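Local coordinates for protein amorpha-4,11-diene synthase (Artemisia annua, PDB 4GAX) that probably cyclises farnesyl diphosphate to a sesquiterpene with release of diphosphate, as a plant sesquiterpene synthase of the amorpha-4,11-diene synthase type, at residues Y325-K329 against M392-Q396. Numbering follows the deposited sequence.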
# COMPACT_ATOMS: atom_id res chain seq x y z
N TYR A 325 4.15 29.25 -18.11
CA TYR A 325 4.38 28.32 -19.22
C TYR A 325 5.83 28.29 -19.71
O TYR A 325 6.41 27.21 -19.90
CB TYR A 325 3.42 28.63 -20.39
CG TYR A 325 3.73 27.88 -21.67
CD1 TYR A 325 3.30 26.57 -21.86
CD2 TYR A 325 4.45 28.49 -22.69
CE1 TYR A 325 3.59 25.89 -23.04
CE2 TYR A 325 4.75 27.82 -23.86
CZ TYR A 325 4.31 26.52 -24.03
OH TYR A 325 4.61 25.87 -25.20
N GLU A 326 6.43 29.47 -19.91
CA GLU A 326 7.80 29.53 -20.42
C GLU A 326 8.79 28.92 -19.43
O GLU A 326 9.76 28.28 -19.84
CB GLU A 326 8.22 30.97 -20.76
CG GLU A 326 7.58 31.53 -22.02
CD GLU A 326 6.14 31.96 -21.80
OE1 GLU A 326 5.72 32.07 -20.63
OE2 GLU A 326 5.43 32.19 -22.80
N GLU A 327 8.53 29.12 -18.14
CA GLU A 327 9.39 28.58 -17.09
C GLU A 327 9.30 27.05 -17.07
O GLU A 327 10.32 26.35 -16.99
CB GLU A 327 8.98 29.16 -15.72
CG GLU A 327 9.24 30.67 -15.54
CD GLU A 327 8.62 31.23 -14.26
OE1 GLU A 327 7.75 30.55 -13.66
OE2 GLU A 327 9.02 32.34 -13.84
N LEU A 328 8.08 26.54 -17.15
CA LEU A 328 7.85 25.11 -17.17
C LEU A 328 8.48 24.44 -18.39
O LEU A 328 9.05 23.35 -18.29
CB LEU A 328 6.35 24.81 -17.10
CG LEU A 328 5.68 25.20 -15.78
CD1 LEU A 328 4.24 24.72 -15.72
CD2 LEU A 328 6.48 24.64 -14.60
N LYS A 329 8.37 25.09 -19.55
CA LYS A 329 9.00 24.61 -20.77
C LYS A 329 10.51 24.42 -20.60
O LYS A 329 11.06 23.38 -20.99
CB LYS A 329 8.74 25.58 -21.93
CG LYS A 329 9.41 25.17 -23.23
CD LYS A 329 8.41 24.61 -24.24
CE LYS A 329 7.88 25.70 -25.17
NZ LYS A 329 8.51 25.67 -26.52
N MET A 392 4.24 18.54 -18.46
CA MET A 392 4.38 19.63 -19.44
C MET A 392 3.35 19.51 -20.55
O MET A 392 2.98 20.51 -21.18
CB MET A 392 5.78 19.66 -20.04
CG MET A 392 6.06 20.92 -20.84
SD MET A 392 5.94 22.40 -19.80
CE MET A 392 5.08 23.53 -20.90
N VAL A 393 2.88 18.28 -20.79
CA VAL A 393 1.80 18.06 -21.74
C VAL A 393 0.58 18.87 -21.32
O VAL A 393 0.02 19.63 -22.12
CB VAL A 393 1.41 16.56 -21.84
CG1 VAL A 393 -0.01 16.40 -22.38
CG2 VAL A 393 2.41 15.81 -22.70
N GLU A 394 0.18 18.72 -20.06
CA GLU A 394 -1.01 19.39 -19.57
C GLU A 394 -0.82 20.90 -19.37
O GLU A 394 -1.80 21.64 -19.29
CB GLU A 394 -1.56 18.72 -18.31
CG GLU A 394 -0.53 18.33 -17.29
CD GLU A 394 -1.06 17.28 -16.33
OE1 GLU A 394 -1.98 16.52 -16.72
OE2 GLU A 394 -0.57 17.20 -15.18
N ALA A 395 0.43 21.35 -19.30
CA ALA A 395 0.70 22.78 -19.24
C ALA A 395 0.51 23.39 -20.63
O ALA A 395 0.04 24.52 -20.76
CB ALA A 395 2.11 23.04 -18.72
N GLN A 396 0.88 22.63 -21.65
CA GLN A 396 0.67 23.03 -23.04
C GLN A 396 -0.82 23.22 -23.29
O GLN A 396 -1.22 24.10 -24.05
CB GLN A 396 1.22 21.97 -23.99
CG GLN A 396 2.56 22.33 -24.60
CD GLN A 396 2.44 23.37 -25.69
OE1 GLN A 396 3.27 24.26 -25.81
NE2 GLN A 396 1.39 23.26 -26.51
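M392 reaches across the gap between two helices and lays its thioether against the other backbone: SD lies 3.5 Å from L328 C and 3.6 Å from L328 CB, while the terminal CE turns to the ring of Y325, 3.5 Å from CE1. One side chain thus fills the space between residues a turn apart on 325-329. The two segments run nearly antiparallel, at 154°, with their axes 10.3 Å apart at closest, so the small A395 falls opposite Y325 (CA to CA 6.7 Å) and M392 opposite L328 (6.9 Å). A395 CB meets L328 CD1 at 4.0 Å, adding a further apolar contact. Both helices belong to the all-helical class I terpene synthase domain. L328 also touches I318 and Y319, and M392 touches Y319; I318 and Y319 are the middle pair of the DDIYD sequence on helix 299-322, the DDxxD motif that in this family binds the magnesium ions holding the substrate diphosphate. The contact therefore packs against that motif's helix, where the chain turns into helix 325-337. At this turn E327 OE1 accepts hydrogen bonds from T324 N, as the glutamate of a capping box does, and from Y349 OH.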